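Local coordinates for ornithine carbamoyltransferase (PDB 3GRF), which catalyses the reversible transfer of a carbamoyl group between carbamoyl phosphate and ornithine, interconverting them with citrulline and phosphate in the arginine degradation pathway of Giardia, at the interface of chains A and B. Sequence-based numbering; all coordinates share one arbitrary frame. Chains: chain A/B, Ornithine carbamoyltransferase.

Contact 1: the interface of chains A and B. Residues chain A 39, 67-70; chain B 44.
B:Asn44 reaches between A:Thr39 and the last turn of an A-chain helix, and it illustrates how one projecting amide can fill a notch at a subunit boundary. It loses 106 Å² of surface to chain A, far more than the 30 Å² of A:Thr39 or the 14 Å² of A:Arg68. The side chain of B:Asn44 leaves with CG anti to its own carbonyl carbon (chi1 -57°), which sends the amide into the notch. A:Thr39 crosses it at about a right angle. Its hydroxyl OG1 lies 3.0 Å from B:Asn44 ND2, a donor-acceptor pair at hydrogen-bonding distance. Yet OG1 stands over the amide face rather than in line with an N-H, and a bond there would be poorly directed. The modelled oxygen B:Asn44 OD1 sits 2.9 Å from the carbonyl oxygen A:Thr67 O, and 3.2 Å from A:Thr39 O. Carbonyls can only accept, which makes this amide orientation doubtful; with O and N exchanged, the NH2 would face both carbonyls and could donate to them. Beneath the asparagine backbone, the methyl A:Thr67 CG2 packs 3.8 Å from B:Asn44 CA, while A:Arg68 CG touches the backbone oxygen of B:Asn44. In the fold, B:Asn44 belongs to the loop just before strand 46-51. Its receiving notch lies between the carboxyl end of helix 56-69, where A:Gly70 turns the chain away, and the loop just after 3-10 helix 35-38.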
ATOM      1  N   THR A  39       5.577   2.174 -20.562  1.00 22.81           N
ATOM      2  CA  THR A  39       4.454   2.516 -19.758  1.00 25.51           C
ATOM      3  C   THR A  39       3.448   1.354 -19.533  1.00 25.88           C
ATOM      4  O   THR A  39       2.537   1.439 -18.698  1.00 28.53           O
ATOM      5  CB  THR A  39       3.913   3.784 -20.390  1.00 29.84           C
ATOM      6  OG1 THR A  39       3.872   4.812 -19.402  1.00 33.30           O
ATOM      7  CG2 THR A  39       2.644   3.590 -21.042  1.00 26.97           C
ATOM      8  N   THR A  67       4.615   1.400 -10.875  1.00 23.92           N
ATOM      9  CA  THR A  67       3.608   2.333 -11.445  1.00 24.68           C
ATOM     10  C   THR A  67       4.044   2.833 -12.808  1.00 27.09           C
ATOM     11  O   THR A  67       3.233   2.966 -13.740  1.00 27.57           O
ATOM     12  CB  THR A  67       3.383   3.517 -10.500  1.00 27.72           C
ATOM     13  OG1 THR A  67       2.980   2.998  -9.223  1.00 20.50           O
ATOM     14  CG2 THR A  67       2.292   4.470 -11.027  1.00 20.71           C
ATOM     15  N   ARG A  68       5.330   3.110 -12.953  1.00 24.59           N
ATOM     16  CA  ARG A  68       5.837   3.666 -14.232  1.00 30.14           C
ATOM     17  C   ARG A  68       5.820   2.692 -15.390  1.00 30.25           C
ATOM     18  O   ARG A  68       5.858   3.092 -16.554  1.00 27.73           O
ATOM     19  CB  ARG A  68       7.218   4.262 -14.039  1.00 23.10           C
ATOM     20  CG  ARG A  68       7.130   5.606 -13.316  1.00 29.00           C
ATOM     21  CD  ARG A  68       8.493   6.120 -12.934  1.00 44.65           C
ATOM     22  NE  ARG A  68       9.225   6.735 -14.049  1.00 45.17           N
ATOM     23  CZ  ARG A  68       9.304   8.044 -14.290  1.00 45.73           C
ATOM     24  NH1 ARG A  68       8.658   8.901 -13.522  1.00 35.68           N
ATOM     25  NH2 ARG A  68      10.020   8.496 -15.329  1.00 38.98           N
ATOM     26  N   LEU A  69       5.804   1.405 -15.028  1.00 26.62           N
ATOM     27  CA  LEU A  69       5.810   0.260 -15.923  1.00 25.57           C
ATOM     28  C   LEU A  69       4.382  -0.192 -16.079  1.00 26.28           C
ATOM     29  O   LEU A  69       4.095  -0.969 -16.961  1.00 30.49           O
ATOM     30  CB  LEU A  69       6.639  -0.859 -15.299  1.00 26.16           C
ATOM     31  CG  LEU A  69       8.072  -1.227 -15.682  1.00 28.06           C
ATOM     32  CD1 LEU A  69       8.754  -0.310 -16.647  1.00 27.41           C
ATOM     33  CD2 LEU A  69       8.896  -1.403 -14.417  1.00 41.88           C
ATOM     34  N   GLY A  70       3.498   0.279 -15.189  1.00 26.23           N
ATOM     35  CA  GLY A  70       2.041   0.120 -15.314  1.00 24.59           C
ATOM     36  C   GLY A  70       1.452  -0.994 -14.485  1.00 30.84           C
ATOM     37  O   GLY A  70       0.321  -1.438 -14.730  1.00 28.37           O
TER
ATOM     38  N   ASN B  44       0.493   6.325 -14.759  1.00 29.47           N
ATOM     39  CA  ASN B  44       1.928   6.095 -14.472  1.00 28.15           C
ATOM     40  C   ASN B  44       2.613   7.054 -13.520  1.00 27.46           C
ATOM     41  O   ASN B  44       3.870   7.069 -13.387  1.00 25.82           O
ATOM     42  CB  ASN B  44       2.752   5.967 -15.741  1.00 25.34           C
ATOM     43  CG  ASN B  44       2.242   4.876 -16.639  1.00 33.84           C
ATOM     44  OD1 ASN B  44       2.459   3.697 -16.385  1.00 29.91           O
ATOM     45  ND2 ASN B  44       1.491   5.261 -17.652  1.00 23.79           N
TER

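Contact 2: the interface of chains A and B. Residues chain A 59-60, 63, 75; chain B 74-77.
Two bends in A:Arg59, at chi2 (-108°) and chi3 (-96°), carry its guanidinium across the boundary toward B:Glu77 and flat between two tyrosine rings, a worked example of an arginine held by both its faces and its edge. On one face lies A:Tyr75 of its own chain, with A:Arg59 CZ 3.6 Å above the ring plane and over its centre. On the opposite face is B:Tyr76, the planes 21° apart; A:Arg59 NH2 stands 4.3 Å from that ring's centroid in a cation-pi contact, displaced toward the rim. The edge meets acids from both subunits. B:Glu77 OE2 receives A:Arg59 NH2 at 2.9 Å in a salt bridge, approached nearly along the C-O axis, although this glutamate is poorly ordered. The backbone O of B:Tyr75 instead stands above the guanidinium plane, on the side of B:Tyr76, and accordingly takes only weak bonds from NH1 and NH2, with A:Arg59 NH2 3.0 Å away. B:Ile74 slides past the arginine in the opposite direction and packs across A:Glu63, B:Ile74 CD1 lying 3.8 Å from A:Glu63 CB. A:Arg59 ends the SLRTR form of the family's carbamoyl phosphate-binding motif, so the residue joins the active-site segment to the neighbouring subunit. One helical turn later, A:Glu63, with the A:Tyr75 stack, probably limits its rotation: A:Arg59 NH1 gives OE1 a nearly straight bond of 2.9 Å, in the guanidinium plane and onto the syn lone pair.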
ATOM      1  N   ARG A  59      11.916   1.443  -0.868  1.00 26.61           N
ATOM      2  CA  ARG A  59      10.486   1.338  -1.000  1.00 28.57           C
ATOM      3  C   ARG A  59       9.905   2.271  -2.055  1.00 28.96           C
ATOM      4  O   ARG A  59       9.060   1.861  -2.857  1.00 26.81           O
ATOM      5  CB  ARG A  59       9.795   1.619   0.320  1.00 35.00           C
ATOM      6  CG  ARG A  59       8.549   0.792   0.467  1.00 44.14           C
ATOM      7  CD  ARG A  59       7.313   1.628   0.343  1.00 42.09           C
ATOM      8  NE  ARG A  59       6.882   1.986   1.670  1.00 41.99           N
ATOM      9  CZ  ARG A  59       5.621   2.121   2.057  1.00 37.88           C
ATOM     10  NH1 ARG A  59       4.607   1.915   1.223  1.00 31.06           N
ATOM     11  NH2 ARG A  59       5.397   2.466   3.313  1.00 31.66           N
ATOM     12  N   VAL A  60      10.333   3.524  -2.059  1.00 22.45           N
ATOM     13  CA  VAL A  60       9.713   4.490  -2.989  1.00 25.06           C
ATOM     14  C   VAL A  60      10.132   4.154  -4.407  1.00 26.86           C
ATOM     15  O   VAL A  60       9.352   4.335  -5.351  1.00 24.89           O
ATOM     16  CB  VAL A  60      10.084   5.979  -2.627  1.00 23.08           C
ATOM     17  CG1 VAL A  60       9.929   6.942  -3.812  1.00 27.04           C
ATOM     18  CG2 VAL A  60       9.275   6.475  -1.450  1.00 32.16           C
ATOM     19  N   GLU A  63       8.103   0.896  -5.583  1.00 24.52           N
ATOM     20  CA  GLU A  63       6.679   1.117  -5.716  1.00 32.69           C
ATOM     21  C   GLU A  63       6.429   2.050  -6.939  1.00 31.68           C
ATOM     22  O   GLU A  63       5.536   1.812  -7.752  1.00 33.54           O
ATOM     23  CB  GLU A  63       6.114   1.707  -4.391  1.00 26.98           C
ATOM     24  CG  GLU A  63       4.870   0.955  -3.868  1.00 38.20           C
ATOM     25  CD  GLU A  63       4.441   1.289  -2.452  1.00 29.41           C
ATOM     26  OE1 GLU A  63       5.290   1.244  -1.506  1.00 34.64           O
ATOM     27  OE2 GLU A  63       3.236   1.545  -2.266  1.00 35.50           O
ATOM     28  N   TYR A  75       3.541  -3.472  -0.800  1.00 29.15           N
ATOM     29  CA  TYR A  75       4.469  -3.223   0.247  1.00 28.92           C
ATOM     30  C   TYR A  75       4.127  -4.180   1.418  1.00 24.99           C
ATOM     31  O   TYR A  75       3.085  -4.051   2.109  1.00 29.80           O
ATOM     32  CB  TYR A  75       4.420  -1.754   0.629  1.00 32.88           C
ATOM     33  CG  TYR A  75       5.117  -1.517   1.936  1.00 30.19           C
ATOM     34  CD1 TYR A  75       6.491  -1.672   2.035  1.00 32.31           C
ATOM     35  CD2 TYR A  75       4.393  -1.169   3.085  1.00 41.82           C
ATOM     36  CE1 TYR A  75       7.153  -1.498   3.256  1.00 36.99           C
ATOM     37  CE2 TYR A  75       5.035  -0.987   4.317  1.00 31.83           C
ATOM     38  CZ  TYR A  75       6.426  -1.152   4.386  1.00 43.42           C
ATOM     39  OH  TYR A  75       7.098  -0.956   5.591  1.00 45.26           O
TER
ATOM     40  N   ILE B  74       1.514   6.025  -2.778  1.00 26.07           N
ATOM     41  CA  ILE B  74       2.290   5.269  -1.820  1.00 25.14           C
ATOM     42  C   ILE B  74       1.877   5.737  -0.422  1.00 27.46           C
ATOM     43  O   ILE B  74       2.065   6.887  -0.048  1.00 26.47           O
ATOM     44  CB  ILE B  74       3.768   5.540  -1.981  1.00 25.00           C
ATOM     45  CG1 ILE B  74       4.247   5.037  -3.350  1.00 23.46           C
ATOM     46  CG2 ILE B  74       4.552   4.838  -0.872  1.00 18.62           C
ATOM     47  CD1 ILE B  74       5.732   5.397  -3.671  1.00 25.39           C
ATOM     48  N   TYR B  75       1.294   4.841   0.342  1.00 29.15           N
ATOM     49  CA  TYR B  75       0.968   5.161   1.688  1.00 28.92           C
ATOM     50  C   TYR B  75       2.256   4.999   2.537  1.00 24.99           C
ATOM     51  O   TYR B  75       2.770   3.876   2.770  1.00 29.80           O
ATOM     52  CB  TYR B  75      -0.180   4.282   2.153  1.00 32.88           C
ATOM     53  CG  TYR B  75      -0.329   4.341   3.645  1.00 30.19           C
ATOM     54  CD1 TYR B  75      -0.748   5.509   4.263  1.00 32.31           C
ATOM     55  CD2 TYR B  75      -0.015   3.231   4.443  1.00 41.82           C
ATOM     56  CE1 TYR B  75      -0.850   5.595   5.655  1.00 36.99           C
ATOM     57  CE2 TYR B  75      -0.113   3.294   5.839  1.00 31.83           C
ATOM     58  CZ  TYR B  75      -0.539   4.490   6.434  1.00 43.42           C
ATOM     59  OH  TYR B  75      -0.669   4.579   7.819  1.00 45.26           O
ATOM     60  N   TYR B  76       2.861   6.169   2.948  1.00 31.14           N
ATOM     61  CA  TYR B  76       4.101   6.054   3.738  1.00 29.98           C
ATOM     62  C   TYR B  76       3.912   6.444   5.207  1.00 35.37           C
ATOM     63  O   TYR B  76       3.934   7.616   5.565  1.00 37.19           O
ATOM     64  CB  TYR B  76       5.219   6.844   3.076  1.00 24.85           C
ATOM     65  CG  TYR B  76       6.591   6.344   3.433  1.00 36.14           C
ATOM     66  CD1 TYR B  76       7.468   5.773   2.507  1.00 34.88           C
ATOM     67  CD2 TYR B  76       7.021   6.461   4.764  1.00 31.82           C
ATOM     68  CE1 TYR B  76       8.735   5.325   2.903  1.00 50.85           C
ATOM     69  CE2 TYR B  76       8.276   6.013   5.171  1.00 43.20           C
ATOM     70  CZ  TYR B  76       9.126   5.446   4.244  1.00 41.14           C
ATOM     71  OH  TYR B  76      10.367   5.010   4.649  1.00 52.57           O
ATOM     72  N   GLU B  77       3.789   5.433   6.066  1.00 34.37           N
ATOM     73  CA  GLU B  77       3.476   5.639   7.463  1.00 40.92           C
ATOM     74  C   GLU B  77       4.739   6.006   8.244  1.00 42.10           C
ATOM     75  O   GLU B  77       5.796   5.406   8.051  1.00 41.98           O
ATOM     76  CB  GLU B  77       2.787   4.391   8.031  1.00 39.23           C
ATOM     77  CG  GLU B  77       3.664   3.111   7.985  1.00 67.21           C
ATOM     78  CD  GLU B  77       3.384   2.140   6.786  1.00 75.22           C
ATOM     79  OE1 GLU B  77       2.930   0.992   7.058  1.00 70.64           O
ATOM     80  OE2 GLU B  77       3.654   2.507   5.602  1.00 62.31           O
TER

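Contact 3: the interface of chains A and B. Residues chain A 60-61, 64, 311; chain B 46, 48, 74, 76, 100-101.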
ATOM      1  N   VAL A  60      10.333   3.524  -2.059  1.00 22.45           N
ATOM      2  CA  VAL A  60       9.713   4.490  -2.989  1.00 25.06           C
ATOM      3  C   VAL A  60      10.132   4.154  -4.407  1.00 26.86           C
ATOM      4  O   VAL A  60       9.352   4.335  -5.351  1.00 24.89           O
ATOM      5  CB  VAL A  60      10.084   5.979  -2.627  1.00 23.08           C
ATOM      6  CG1 VAL A  60       9.929   6.942  -3.812  1.00 27.04           C
ATOM      7  CG2 VAL A  60       9.275   6.475  -1.450  1.00 32.16           C
ATOM      8  N   SER A  61      11.378   3.722  -4.594  1.00 25.78           N
ATOM      9  CA  SER A  61      11.859   3.487  -5.976  1.00 24.97           C
ATOM     10  C   SER A  61      11.167   2.259  -6.583  1.00 13.94           C
ATOM     11  O   SER A  61      10.845   2.229  -7.772  1.00 34.49           O
ATOM     12  CB  SER A  61      13.400   3.336  -6.042  1.00 26.51           C
ATOM     13  OG  SER A  61      13.855   2.253  -5.261  1.00 28.54           O
ATOM     14  N   THR A  64       7.256   3.088  -7.071  1.00 32.60           N
ATOM     15  CA  THR A  64       7.198   4.013  -8.198  1.00 29.88           C
ATOM     16  C   THR A  64       7.583   3.334  -9.509  1.00 28.58           C
ATOM     17  O   THR A  64       6.961   3.615 -10.564  1.00 30.08           O
ATOM     18  CB  THR A  64       8.103   5.251  -7.932  1.00 24.06           C
ATOM     19  OG1 THR A  64       7.705   5.826  -6.713  1.00 27.98           O
ATOM     20  CG2 THR A  64       7.901   6.353  -9.033  1.00 20.33           C
ATOM     21  N   LEU A 311      15.296   4.678  -8.934  1.00 31.38           N
ATOM     22  CA  LEU A 311      14.016   4.516  -9.629  1.00 27.02           C
ATOM     23  C   LEU A 311      14.231   3.830 -10.971  1.00 30.51           C
ATOM     24  O   LEU A 311      13.679   2.779 -11.243  1.00 28.09           O
ATOM     25  CB  LEU A 311      13.264   5.875  -9.783  1.00 22.16           C
ATOM     26  CG  LEU A 311      12.070   5.869 -10.796  1.00 24.45           C
ATOM     27  CD1 LEU A 311      10.969   4.844 -10.434  1.00 23.03           C
ATOM     28  CD2 LEU A 311      11.490   7.207 -11.101  1.00 24.84           C
TER
ATOM     29  N   THR B  46       2.929   8.877  -9.663  1.00 27.26           N
ATOM     30  CA  THR B  46       2.667   8.456  -8.265  1.00 25.63           C
ATOM     31  C   THR B  46       2.706   9.604  -7.290  1.00 22.73           C
ATOM     32  O   THR B  46       3.433  10.583  -7.469  1.00 22.63           O
ATOM     33  CB  THR B  46       3.611   7.308  -7.768  1.00 38.39           C
ATOM     34  OG1 THR B  46       4.545   7.847  -6.815  1.00 28.21           O
ATOM     35  CG2 THR B  46       4.347   6.704  -8.950  1.00 20.39           C
ATOM     36  N   LEU B  48       3.381  10.422  -3.285  1.00 29.22           N
ATOM     37  CA  LEU B  48       3.964   9.882  -2.114  1.00 24.03           C
ATOM     38  C   LEU B  48       3.211  10.485  -0.952  1.00 28.45           C
ATOM     39  O   LEU B  48       3.204  11.687  -0.792  1.00 32.09           O
ATOM     40  CB  LEU B  48       5.406  10.325  -2.042  1.00 28.60           C
ATOM     41  CG  LEU B  48       6.172   9.880  -0.806  1.00 15.59           C
ATOM     42  CD1 LEU B  48       5.914   8.380  -0.413  1.00 16.82           C
ATOM     43  CD2 LEU B  48       7.619  10.121  -1.098  1.00 28.00           C
ATOM     44  N   ILE B  74       1.514   6.025  -2.778  1.00 26.07           N
ATOM     45  CA  ILE B  74       2.290   5.269  -1.820  1.00 25.14           C
ATOM     46  C   ILE B  74       1.877   5.737  -0.422  1.00 27.46           C
ATOM     47  O   ILE B  74       2.065   6.887  -0.048  1.00 26.47           O
ATOM     48  CB  ILE B  74       3.768   5.540  -1.981  1.00 25.00           C
ATOM     49  CG1 ILE B  74       4.247   5.037  -3.350  1.00 23.46           C
ATOM     50  CG2 ILE B  74       4.552   4.838  -0.872  1.00 18.62           C
ATOM     51  CD1 ILE B  74       5.732   5.397  -3.671  1.00 25.39           C
ATOM     52  N   TYR B  76       2.861   6.169   2.948  1.00 31.14           N
ATOM     53  CA  TYR B  76       4.101   6.054   3.738  1.00 29.98           C
ATOM     54  C   TYR B  76       3.912   6.444   5.207  1.00 35.37           C
ATOM     55  O   TYR B  76       3.934   7.616   5.565  1.00 37.19           O
ATOM     56  CB  TYR B  76       5.219   6.844   3.076  1.00 24.85           C
ATOM     57  CG  TYR B  76       6.591   6.344   3.433  1.00 36.14           C
ATOM     58  CD1 TYR B  76       7.468   5.773   2.507  1.00 34.88           C
ATOM     59  CD2 TYR B  76       7.021   6.461   4.764  1.00 31.82           C
ATOM     60  CE1 TYR B  76       8.735   5.325   2.903  1.00 50.85           C
ATOM     61  CE2 TYR B  76       8.276   6.013   5.171  1.00 43.20           C
ATOM     62  CZ  TYR B  76       9.126   5.446   4.244  1.00 41.14           C
ATOM     63  OH  TYR B  76      10.367   5.010   4.649  1.00 52.57           O
ATOM     64  N   MET B 100      11.955  11.082  -7.852  1.00 26.07           N
ATOM     65  CA  MET B 100      11.269   9.780  -8.071  1.00 31.14           C
ATOM     66  C   MET B 100       9.770   9.948  -8.285  1.00 36.46           C
ATOM     67  O   MET B 100       9.251   9.504  -9.316  1.00 24.48           O
ATOM     68  CB  MET B 100      11.533   8.763  -6.945  1.00 30.21           C
ATOM     69  CG  MET B 100      12.965   8.136  -6.933  1.00 28.29           C
ATOM     70  SD  MET B 100      13.160   7.008  -5.543  1.00 33.16           S
ATOM     71  CE  MET B 100      14.917   6.899  -5.386  1.00 33.10           C
ATOM     72  N   VAL B 101       9.096  10.607  -7.315  1.00 28.88           N
ATOM     73  CA  VAL B 101       7.642  10.784  -7.339  1.00 25.44           C
ATOM     74  C   VAL B 101       7.273  12.098  -8.044  1.00 30.33           C
ATOM     75  O   VAL B 101       8.143  12.940  -8.331  1.00 28.40           O
ATOM     76  CB  VAL B 101       7.028  10.641  -5.928  1.00 24.60           C
ATOM     77  CG1 VAL B 101       7.448   9.282  -5.348  1.00 25.62           C
ATOM     78  CG2 VAL B 101       7.490  11.811  -5.005  1.00 21.40           C
TER
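Helix 56-69 of chain A, together with helix 303-322, meets side chains from strands 46-51 and 72-77 of chain B and the loop carrying B:Met100 and B:Val101. The patch exemplifies a largely apolar seam: no nitrogen or oxygen of one chain comes within bonding reach of the other. A:Val60 and B:Met100 bury similar areas, 58 and 56 Å². The two methyls of A:Val60 divide the work. CG1, anti to the backbone N, touches B:Met100 SD at 3.7 Å and also meets B:Val101 CG1, whose side chain crosses at about a right angle. CG2 turns instead to the branched tip of B:Leu48, 4.0 Å from its CD1. B:Met100 is extended beyond CG and reaches between the two A-chain helices. Its CG is 3.7 Å from A:Leu311 CB, and its sulphur rests equally near A:Ser61 CB, so the thioether chain bridges the pair. Farther along helix 56-69, A:Thr64 presents its methyl toward chain B: CG2 meets B:Thr46 CG2 methyl against methyl at 3.6 Å, the side chains crossing at about a right angle, and also packs by the carbonyl oxygen of B:Met100. Its hydroxyl, 3.7 Å from B:Ile74 CD1, faces mostly apolar groups, including that methyl and B:Val101 CG1. The helix itself satisfies this polar group, since A:Thr64 OG1 donates to the backbone O of A:Val60 at 2.6 Å, tilted 22° from the carbonyl plane.

Helix 56-69 of chain A runs through all three contacts. Contact 1 takes its carboxyl end, while contacts 2 and 3 share its earlier turns, their C-alpha centres about 7 Å apart, and have A:Val60, B:Ile74 and B:Tyr76 in common. Contact 1 lies about 12 Å from contact 3 and about 15 Å from contact 2, measured between the same centres. Contacts 2 and 3 thus form one continuous patch, with contact 1 at its end. Because the deposited assembly is a trimer, as is usual for this family, the seam probably recurs around it, perhaps coupling neighbouring active sites.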